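Local coordinates for protein class B carbapenemase GOB-18 (Elizabethkingia meningoseptica, PDB 5K0W) that probably hydrolyses beta-lactam antibiotics, carbapenems among them, at an active site holding two zinc ions, at residues 62-67 against 163-168; 66-71 against 108-113; 94-99 against 126-131; 131-136 against 141-146. One frame throughout, in Å; residues are numbered along the deposited sequence.

Contact 1 (62-67 against 163-168); sequences GNILIN and GNITLT
No flat group stands between Ile64 and Ile66 on one side and Ile165 and Leu167 on the other; the partners meet through methyl groups. Two rings, Phe182 and Phe184 of strand 180-187, lie beside the contact: both touch Leu167, and Phe184 also touches Ile165. The two segments belong to different sheets. Strand 62-66 is part of the larger mixed sheet, strand 165-171 of the smaller one, and this is where the inner faces of the alpha-beta-beta-alpha sandwich of metallo-beta-lactamases come together. The backbones stay well separated, 9.7 Å from Ile64 CA to Ile165 CA, so the side chains fill the gap. Ile64 sends its longer branch toward the other sheet: CG1 sits beside the backbone N and the chain then runs on extended (chi2 163°), bringing CD1 to 3.8 Å from Ile165 CG2. It is thus the short branch of Ile165 that receives it, and the two side chains slant across one another. Two residues further along each strand the meeting is different, Ile66 and Leu167 pointing at each other tip to tip with CD1 of Ile66 4.2 Å from CD2 of Leu167. Ile57 of strand 55-59 and Leu95 of strand 91-95 flank these residues within the same core. With all four residues buried and no hydrogen bond between the segments, the sheets are held here by van der Waals contact and the exclusion of water.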
# COMPACT_ATOMS: atom_id res chain seq x y z
N GLY A 62 -9.91 15.03 -10.57
CA GLY A 62 -9.39 13.71 -10.94
C GLY A 62 -9.28 12.72 -9.80
O GLY A 62 -9.69 13.02 -8.68
N ASN A 63 -8.71 11.54 -10.07
CA ASN A 63 -8.57 10.46 -9.08
C ASN A 63 -7.15 10.07 -8.74
O ASN A 63 -6.22 10.25 -9.53
CB ASN A 63 -9.32 9.21 -9.54
CG ASN A 63 -10.76 9.41 -9.87
OD1 ASN A 63 -11.45 10.27 -9.32
ND2 ASN A 63 -11.24 8.59 -10.78
N ILE A 64 -7.01 9.48 -7.54
CA ILE A 64 -5.75 8.97 -7.01
C ILE A 64 -5.96 7.50 -6.73
O ILE A 64 -6.99 7.10 -6.19
CB ILE A 64 -5.31 9.75 -5.73
CG1 ILE A 64 -5.18 11.27 -6.00
CG2 ILE A 64 -4.01 9.15 -5.14
CD1 ILE A 64 -5.16 12.21 -4.75
N LEU A 65 -4.98 6.68 -7.13
CA LEU A 65 -5.02 5.26 -6.83
C LEU A 65 -3.77 4.87 -6.02
O LEU A 65 -2.64 5.10 -6.46
CB LEU A 65 -5.16 4.42 -8.10
CG LEU A 65 -5.43 2.94 -7.87
CD1 LEU A 65 -6.90 2.70 -7.59
CD2 LEU A 65 -4.97 2.11 -9.05
N ILE A 66 -4.00 4.33 -4.79
CA ILE A 66 -2.93 3.83 -3.93
C ILE A 66 -2.98 2.31 -4.00
O ILE A 66 -4.02 1.73 -3.70
CB ILE A 66 -2.99 4.36 -2.47
CG1 ILE A 66 -3.05 5.88 -2.42
CG2 ILE A 66 -1.81 3.84 -1.65
CD1 ILE A 66 -4.20 6.33 -1.68
N ASN A 67 -1.86 1.67 -4.43
CA ASN A 67 -1.67 0.21 -4.58
C ASN A 67 -2.46 -0.48 -5.71
O ASN A 67 -3.57 -0.04 -6.01
CB ASN A 67 -1.74 -0.56 -3.26
CG ASN A 67 -0.77 -0.05 -2.21
OD1 ASN A 67 0.17 0.70 -2.49
ND2 ASN A 67 -1.02 -0.44 -0.99
N GLY A 163 -7.13 18.52 -6.21
CA GLY A 163 -8.38 19.10 -5.72
C GLY A 163 -8.19 19.62 -4.30
O GLY A 163 -7.11 20.13 -3.98
N ASN A 164 -9.19 19.43 -3.44
CA ASN A 164 -9.15 19.85 -2.03
C ASN A 164 -8.42 18.82 -1.16
O ASN A 164 -7.98 19.15 -0.05
CB ASN A 164 -10.55 20.09 -1.48
CG ASN A 164 -11.45 20.93 -2.35
OD1 ASN A 164 -12.50 20.48 -2.79
ND2 ASN A 164 -11.07 22.18 -2.59
N ILE A 165 -8.27 17.58 -1.68
CA ILE A 165 -7.58 16.46 -1.05
C ILE A 165 -6.07 16.73 -0.98
O ILE A 165 -5.47 17.15 -1.97
CB ILE A 165 -7.91 15.15 -1.83
CG1 ILE A 165 -9.26 14.53 -1.38
CG2 ILE A 165 -6.77 14.11 -1.84
CD1 ILE A 165 -9.27 13.75 0.02
N THR A 166 -5.48 16.51 0.21
CA THR A 166 -4.04 16.63 0.48
C THR A 166 -3.60 15.38 1.24
O THR A 166 -4.12 15.11 2.33
CB THR A 166 -3.69 17.91 1.26
OG1 THR A 166 -4.26 19.05 0.61
CG2 THR A 166 -2.17 18.11 1.40
N LEU A 167 -2.65 14.63 0.67
CA LEU A 167 -2.10 13.43 1.28
C LEU A 167 -0.70 13.72 1.76
O LEU A 167 0.06 14.41 1.08
CB LEU A 167 -2.07 12.28 0.27
CG LEU A 167 -3.17 11.25 0.38
CD1 LEU A 167 -4.44 11.76 -0.20
CD2 LEU A 167 -2.80 10.03 -0.39
N THR A 168 -0.34 13.19 2.92
CA THR A 168 1.01 13.34 3.47
C THR A 168 1.63 11.97 3.47
O THR A 168 1.03 11.02 3.98
CB THR A 168 0.98 13.98 4.88
OG1 THR A 168 0.36 15.25 4.81
CG2 THR A 168 2.37 14.16 5.47

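Contact 2 (66-71 against 108-113); sequences INTGTA and QDFKTE
Thr68 and Phe110 make the close half of this contact, on the helical outer side of the metallo-beta-lactamase sandwich, where the loop leaving strand 62-66 passes helix 107-114. The methyl CG2 of Thr68 approaches CD2 of Phe110 obliquely, and the two side chains run past each other in opposite directions. Phe110 is buried: its ring packs edge-to-face with that of Phe74, and Ile77, Ile91 and Leu94 touch it, so the ring ties the helix to helix 73-83 and to strand 91-95. The other half is looser and lies partly open to solvent. There Ala71 faces Asp109, whose carboxylate OD2 stays 4.1 Å from the carbonyl oxygen of Ala71; both are acceptors, and no bond joins them. The other carboxylate oxygen, OD1, forms a salt bridge with Lys146. Within the helix Thr112 N bonds to Gln108 O at 2.9 Å, and Glu113 reaches back toward helix 73-83 through a salt bridge with Lys78. Thr68 is anchored through backbone and side chain alike: its backbone is hydrogen-bonded to that of the zinc ligand His103, and its hydroxyl takes the amide N-H of Ala106. A chi1 of 76° sets CG2 of Thr68 anti to the carbonyl carbon, and from there the methyl comes within 4.0 Å of Phe110 CD2.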
# COMPACT_ATOMS: atom_id res chain seq x y z
N ILE A 66 -4.00 4.33 -4.79
CA ILE A 66 -2.93 3.83 -3.93
C ILE A 66 -2.98 2.31 -4.00
O ILE A 66 -4.02 1.73 -3.70
CB ILE A 66 -2.99 4.36 -2.47
CG1 ILE A 66 -3.05 5.88 -2.42
CG2 ILE A 66 -1.81 3.84 -1.65
CD1 ILE A 66 -4.20 6.33 -1.68
N ASN A 67 -1.86 1.67 -4.43
CA ASN A 67 -1.67 0.21 -4.58
C ASN A 67 -2.46 -0.48 -5.71
O ASN A 67 -3.57 -0.04 -6.01
CB ASN A 67 -1.74 -0.56 -3.26
CG ASN A 67 -0.77 -0.05 -2.21
OD1 ASN A 67 0.17 0.70 -2.49
ND2 ASN A 67 -1.02 -0.44 -0.99
N THR A 68 -1.87 -1.54 -6.34
CA THR A 68 -2.49 -2.20 -7.48
C THR A 68 -2.61 -3.73 -7.53
O THR A 68 -2.89 -4.24 -8.63
CB THR A 68 -1.76 -1.82 -8.80
OG1 THR A 68 -0.51 -2.53 -8.90
CG2 THR A 68 -1.63 -0.32 -9.03
N GLY A 69 -2.33 -4.47 -6.46
CA GLY A 69 -2.37 -5.94 -6.54
C GLY A 69 -1.37 -6.53 -7.54
O GLY A 69 -0.55 -5.79 -8.08
N THR A 70 -1.46 -7.86 -7.84
CA THR A 70 -0.56 -8.56 -8.78
C THR A 70 -0.87 -8.15 -10.23
O THR A 70 -1.69 -7.26 -10.43
CB THR A 70 -0.66 -10.08 -8.61
OG1 THR A 70 -2.00 -10.49 -8.87
CG2 THR A 70 -0.19 -10.55 -7.24
N ALA A 71 -0.21 -8.78 -11.23
CA ALA A 71 -0.45 -8.49 -12.66
C ALA A 71 -1.91 -8.75 -13.05
O ALA A 71 -2.52 -7.91 -13.70
CB ALA A 71 0.47 -9.32 -13.54
N GLN A 108 2.48 -0.58 -14.10
CA GLN A 108 2.86 -0.21 -15.46
C GLN A 108 1.64 -0.21 -16.36
O GLN A 108 1.47 0.72 -17.15
CB GLN A 108 3.96 -1.14 -16.02
CG GLN A 108 4.54 -0.66 -17.36
CD GLN A 108 5.13 0.73 -17.32
OE1 GLN A 108 5.34 1.32 -16.27
NE2 GLN A 108 5.39 1.31 -18.48
N ASP A 109 0.76 -1.23 -16.20
CA ASP A 109 -0.49 -1.40 -16.94
C ASP A 109 -1.34 -0.14 -16.75
O ASP A 109 -1.85 0.39 -17.74
CB ASP A 109 -1.23 -2.66 -16.45
CG ASP A 109 -0.50 -3.99 -16.68
OD1 ASP A 109 0.40 -4.04 -17.56
OD2 ASP A 109 -0.87 -5.00 -16.02
N PHE A 110 -1.42 0.38 -15.50
CA PHE A 110 -2.15 1.60 -15.18
C PHE A 110 -1.47 2.84 -15.77
O PHE A 110 -2.16 3.65 -16.41
CB PHE A 110 -2.35 1.77 -13.67
CG PHE A 110 -3.63 1.15 -13.19
CD1 PHE A 110 -4.86 1.72 -13.50
CD2 PHE A 110 -3.62 -0.03 -12.45
CE1 PHE A 110 -6.06 1.11 -13.09
CE2 PHE A 110 -4.82 -0.63 -12.03
CZ PHE A 110 -6.03 -0.06 -12.36
N LYS A 111 -0.14 2.98 -15.58
CA LYS A 111 0.62 4.12 -16.10
C LYS A 111 0.48 4.32 -17.61
O LYS A 111 0.29 5.46 -18.04
CB LYS A 111 2.09 4.08 -15.68
CG LYS A 111 2.68 5.47 -15.46
CD LYS A 111 4.18 5.43 -15.39
CE LYS A 111 4.80 6.75 -15.78
NZ LYS A 111 6.27 6.63 -15.96
N THR A 112 0.53 3.22 -18.40
CA THR A 112 0.41 3.28 -19.86
C THR A 112 -1.02 3.56 -20.33
O THR A 112 -1.23 4.42 -21.19
CB THR A 112 1.07 2.07 -20.60
OG1 THR A 112 0.34 0.86 -20.38
CG2 THR A 112 2.53 1.86 -20.23
N GLU A 113 -2.01 2.86 -19.76
CA GLU A 113 -3.41 2.99 -20.15
C GLU A 113 -4.11 4.28 -19.73
O GLU A 113 -5.13 4.63 -20.33
CB GLU A 113 -4.23 1.77 -19.70
CG GLU A 113 -4.36 0.72 -20.79
CD GLU A 113 -5.22 -0.48 -20.45
OE1 GLU A 113 -6.35 -0.29 -19.95
OE2 GLU A 113 -4.77 -1.62 -20.74

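Contact 3 (94-99 against 126-131); sequences LLLTQA and DVLRTG. With ZN (zinc ion), chain D.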
# COMPACT_ATOMS: atom_id res chain seq x y z
N LEU A 94 -0.72 7.93 -9.22
CA LEU A 94 -0.54 6.56 -8.75
C LEU A 94 0.42 6.58 -7.54
O LEU A 94 1.48 7.19 -7.63
CB LEU A 94 0.01 5.66 -9.87
CG LEU A 94 -0.97 5.36 -11.01
CD1 LEU A 94 -0.25 5.09 -12.31
CD2 LEU A 94 -1.89 4.20 -10.64
N LEU A 95 0.01 5.98 -6.40
CA LEU A 95 0.82 5.92 -5.16
C LEU A 95 1.03 4.47 -4.66
O LEU A 95 0.28 3.57 -5.04
CB LEU A 95 0.27 6.84 -4.05
CG LEU A 95 0.11 8.33 -4.40
CD1 LEU A 95 -0.67 9.07 -3.32
CD2 LEU A 95 1.45 9.02 -4.59
N LEU A 96 2.05 4.27 -3.81
CA LEU A 96 2.48 2.97 -3.29
C LEU A 96 2.74 2.96 -1.81
O LEU A 96 3.36 3.90 -1.30
CB LEU A 96 3.81 2.60 -3.97
CG LEU A 96 3.80 1.64 -5.13
CD1 LEU A 96 5.22 1.32 -5.53
CD2 LEU A 96 3.04 0.36 -4.79
N THR A 97 2.41 1.86 -1.13
CA THR A 97 2.74 1.74 0.30
C THR A 97 4.00 0.89 0.50
O THR A 97 4.61 0.95 1.56
CB THR A 97 1.55 1.25 1.14
OG1 THR A 97 1.11 -0.01 0.65
CG2 THR A 97 0.40 2.26 1.19
N GLN A 98 4.37 0.07 -0.52
CA GLN A 98 5.53 -0.82 -0.52
C GLN A 98 5.82 -1.32 -1.96
O GLN A 98 4.87 -1.54 -2.72
CB GLN A 98 5.33 -2.01 0.45
CG GLN A 98 4.04 -2.80 0.22
CD GLN A 98 4.05 -4.13 0.92
OE1 GLN A 98 4.68 -5.09 0.45
NE2 GLN A 98 3.29 -4.24 2.03
N ALA A 99 7.12 -1.49 -2.31
CA ALA A 99 7.55 -1.93 -3.65
C ALA A 99 7.71 -3.44 -3.81
O ALA A 99 8.81 -3.93 -4.12
CB ALA A 99 8.80 -1.19 -4.10
N ASP A 126 15.00 2.29 -7.14
CA ASP A 126 15.74 1.23 -7.83
C ASP A 126 14.95 -0.06 -7.95
O ASP A 126 14.93 -0.63 -9.04
CB ASP A 126 17.16 1.03 -7.26
CG ASP A 126 18.15 2.13 -7.68
OD1 ASP A 126 17.99 2.68 -8.80
OD2 ASP A 126 19.07 2.44 -6.88
N VAL A 127 14.23 -0.48 -6.89
CA VAL A 127 13.37 -1.67 -6.93
C VAL A 127 12.31 -1.55 -8.06
O VAL A 127 12.05 -2.53 -8.79
CB VAL A 127 12.74 -1.97 -5.53
CG1 VAL A 127 11.75 -3.14 -5.59
CG2 VAL A 127 13.83 -2.25 -4.50
N LEU A 128 11.75 -0.35 -8.24
CA LEU A 128 10.73 -0.10 -9.24
C LEU A 128 11.24 -0.05 -10.67
O LEU A 128 10.60 -0.59 -11.57
CB LEU A 128 9.90 1.13 -8.88
CG LEU A 128 8.91 0.87 -7.75
CD1 LEU A 128 8.79 2.05 -6.85
CD2 LEU A 128 7.56 0.43 -8.28
N ARG A 129 12.43 0.54 -10.87
CA ARG A 129 13.07 0.66 -12.18
C ARG A 129 13.60 -0.69 -12.67
O ARG A 129 13.71 -0.89 -13.89
CB ARG A 129 14.18 1.71 -12.13
CG ARG A 129 13.67 3.12 -11.86
CD ARG A 129 14.81 4.11 -11.78
NE ARG A 129 15.09 4.72 -13.08
CZ ARG A 129 14.71 5.94 -13.44
NH1 ARG A 129 14.05 6.72 -12.59
NH2 ARG A 129 15.00 6.40 -14.65
N THR A 130 13.95 -1.61 -11.73
CA THR A 130 14.48 -2.94 -12.02
C THR A 130 13.43 -4.05 -11.91
O THR A 130 13.79 -5.23 -11.99
CB THR A 130 15.68 -3.28 -11.13
OG1 THR A 130 15.24 -3.58 -9.80
CG2 THR A 130 16.78 -2.23 -11.17
N GLY A 131 12.17 -3.67 -11.69
CA GLY A 131 11.06 -4.60 -11.57
C GLY A 131 11.25 -5.68 -10.51
O GLY A 131 10.80 -6.81 -10.68
ZN ZN D . 5.37 -6.93 0.99
O HOH W 1 3.55 -7.64 1.68
O HOH W 2 5.94 -9.03 1.33
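Apolar contacts carry the join between Leu96, Ala99 and the helix residues Val127 and Leu128. Leu96 and Leu128 reach for each other end to end, CD1 of Leu96 lying 3.7 Å from CD2 of Leu128. Further along, the methyl of Ala99 fits against two neighbours on the helix, with its CB 3.8 Å from Val127 CG1 and 4.2 Å from Leu128 CG. Val127 presents CG1 because that branch is anti to its backbone N (chi1 175°). Leu107 of helix 107-114 and Val120 of strand 117-121 also touch both leucines; all four contacting residues are buried.

Hydrogen bonds run within the second segment rather than across. Asp126 O takes both the amide and the hydroxyl of Thr130, the hydroxyl OG1 at 3.1 Å and tilted 31° from the carbonyl plane, where the helix gives out.

The metal bond belongs to Gln98, whose side chain takes no part in the apolar join. The first segment leads from strand 91-95 into the zinc-binding sequence of the metallo-beta-lactamases, which here starts with Gln98 where most family members have a histidine. Gln98 CG lies between the backbone N and carbonyl carbon, and the extended chain beyond it brings OE1 to 2.0 Å from zinc. His100 ND1 and His175 NE2 bind the same ion, and two waters complete the ligands, their oxygens 2.1 and 2.2 Å from the zinc. A hydrogen bond from NE2 of Gln98 to Asn199 OD1 fixes the rotation of the amide, and the same NE2 makes a weak bond, 3.4 Å long, to the oxygen of the water nearer the zinc.

Contact 4 (131-136 against 141-146); sequences GGKSDY and YGVTFK
The loop between helix 125-129 and strand 152-154 folds back on itself here, its glycine-rich start, Gly131 and Gly132, lying against Gly142 to Phe145. Gly131 lies over one face of the Phe145 ring: its CA stands 3.8 Å from the ring centroid and 14° off the normal, a CH-pi contact, with Gly131 C offset toward the rim. Gly131 has a positive phi, and a CB there would run into Phe145 O. In Phe145 a chi1 of 67° tucks the ring back over its own backbone toward Gly131, and the ring also touches Tyr101, Thr104 and Leu128. The carbonyl oxygen of Gly131 takes two weak hydrogen bonds, from Thr144 N at 3.1 Å and from Phe145 N at 3.5 Å, while Val143 CA adds a CA-H...O contact to the same atom. At the outer, exposed edge Lys133 lays its aliphatic chain across Val143, Lys133 CG lying 3.7 Å from Val143 CG2; beyond that its chain bends at chi3 and its ammonium makes a weak bond to Gln19. Asp135 and Tyr136 lead on toward the metal site, Asp135 touching the zinc ligand His100 and Tyr136 OH bonding to the carbonyl of His175. From Gly132 to Asp135 the chain makes a type I beta turn, closed in the usual way by Asp135 N on Gly132 O at 3.0 Å.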
# COMPACT_ATOMS: atom_id res chain seq x y z
N GLY A 131 12.17 -3.67 -11.69
CA GLY A 131 11.06 -4.60 -11.57
C GLY A 131 11.25 -5.68 -10.51
O GLY A 131 10.80 -6.81 -10.68
N GLY A 132 11.93 -5.31 -9.42
CA GLY A 132 12.16 -6.21 -8.31
C GLY A 132 13.56 -6.77 -8.14
O GLY A 132 13.89 -7.25 -7.06
N LYS A 133 14.40 -6.70 -9.20
CA LYS A 133 15.77 -7.22 -9.17
C LYS A 133 16.62 -6.69 -8.03
O LYS A 133 17.38 -7.47 -7.45
CB LYS A 133 16.48 -7.02 -10.51
CG LYS A 133 15.93 -7.85 -11.65
CD LYS A 133 16.76 -7.65 -12.91
CE LYS A 133 16.50 -6.35 -13.64
NZ LYS A 133 17.54 -6.08 -14.68
N SER A 134 16.49 -5.39 -7.69
CA SER A 134 17.28 -4.82 -6.60
C SER A 134 16.73 -5.05 -5.19
O SER A 134 17.39 -4.65 -4.23
CB SER A 134 17.55 -3.34 -6.83
OG SER A 134 16.32 -2.65 -6.88
N ASP A 135 15.56 -5.70 -5.04
CA ASP A 135 14.98 -5.94 -3.71
C ASP A 135 15.87 -6.84 -2.84
O ASP A 135 16.25 -7.92 -3.29
CB ASP A 135 13.55 -6.50 -3.80
CG ASP A 135 12.76 -6.41 -2.50
OD1 ASP A 135 13.04 -7.22 -1.58
OD2 ASP A 135 11.87 -5.53 -2.40
N TYR A 136 16.19 -6.38 -1.61
CA TYR A 136 17.02 -7.08 -0.62
C TYR A 136 16.52 -8.49 -0.29
O TYR A 136 17.29 -9.32 0.21
CB TYR A 136 17.15 -6.22 0.65
CG TYR A 136 15.93 -6.22 1.55
CD1 TYR A 136 14.85 -5.39 1.28
CD2 TYR A 136 15.87 -7.03 2.68
CE1 TYR A 136 13.74 -5.37 2.11
CE2 TYR A 136 14.75 -7.04 3.50
CZ TYR A 136 13.68 -6.21 3.21
OH TYR A 136 12.59 -6.21 4.04
N TYR A 141 14.08 -13.68 -6.82
CA TYR A 141 13.07 -14.09 -7.78
C TYR A 141 13.23 -13.39 -9.15
O TYR A 141 12.44 -13.65 -10.06
CB TYR A 141 11.65 -13.83 -7.22
CG TYR A 141 11.35 -14.58 -5.94
CD1 TYR A 141 11.00 -15.92 -5.97
CD2 TYR A 141 11.42 -13.94 -4.71
CE1 TYR A 141 10.75 -16.63 -4.79
CE2 TYR A 141 11.17 -14.64 -3.52
CZ TYR A 141 10.84 -15.98 -3.57
OH TYR A 141 10.57 -16.69 -2.43
N GLY A 142 14.21 -12.50 -9.28
CA GLY A 142 14.45 -11.74 -10.50
C GLY A 142 13.47 -10.61 -10.72
O GLY A 142 13.34 -9.73 -9.87
N VAL A 143 12.78 -10.62 -11.89
CA VAL A 143 11.78 -9.61 -12.25
C VAL A 143 10.41 -10.18 -11.91
O VAL A 143 9.92 -11.06 -12.64
CB VAL A 143 11.89 -9.13 -13.73
CG1 VAL A 143 10.80 -8.11 -14.06
CG2 VAL A 143 13.26 -8.56 -14.04
N THR A 144 9.81 -9.72 -10.80
CA THR A 144 8.50 -10.16 -10.31
C THR A 144 7.35 -9.28 -10.79
O THR A 144 6.18 -9.66 -10.65
CB THR A 144 8.49 -10.29 -8.78
OG1 THR A 144 9.17 -9.18 -8.20
CG2 THR A 144 9.09 -11.59 -8.29
N PHE A 145 7.66 -8.11 -11.35
CA PHE A 145 6.66 -7.18 -11.85
C PHE A 145 7.26 -6.31 -12.94
O PHE A 145 8.48 -6.08 -12.94
CB PHE A 145 6.07 -6.33 -10.70
CG PHE A 145 7.03 -5.36 -10.05
CD1 PHE A 145 7.79 -5.74 -8.95
CD2 PHE A 145 7.12 -4.05 -10.50
CE1 PHE A 145 8.64 -4.83 -8.32
CE2 PHE A 145 7.98 -3.14 -9.89
CZ PHE A 145 8.72 -3.53 -8.80
N LYS A 146 6.39 -5.80 -13.85
CA LYS A 146 6.80 -4.92 -14.95
C LYS A 146 7.45 -3.68 -14.38
O LYS A 146 6.78 -2.93 -13.67
CB LYS A 146 5.59 -4.48 -15.80
CG LYS A 146 5.09 -5.46 -16.85
CD LYS A 146 3.73 -4.96 -17.35
CE LYS A 146 3.26 -5.59 -18.63
NZ LYS A 146 2.36 -4.67 -19.39

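Contacts 1 and 2 share Ile66 and Asn67: the strand that faces the second sheet in contact 1 runs straight into the loop of contact 2. Asn67 also bonds to contact 3, its ND2 lying 2.7 Å from Thr97 OG1, just before the zinc ligand Gln98. Contacts 3 and 4 share Gly131 and have centres 10 Å apart, with Val127 O 2.9 Å from Gly132 N. Contact 4 is fastened to the helix of contact 2 through Lys146, and its Phe145 side chain is about 10 Å from a zinc ion. Contact 1 lies between the two sheets, the Ile66 side chain about 12 Å from a zinc ion.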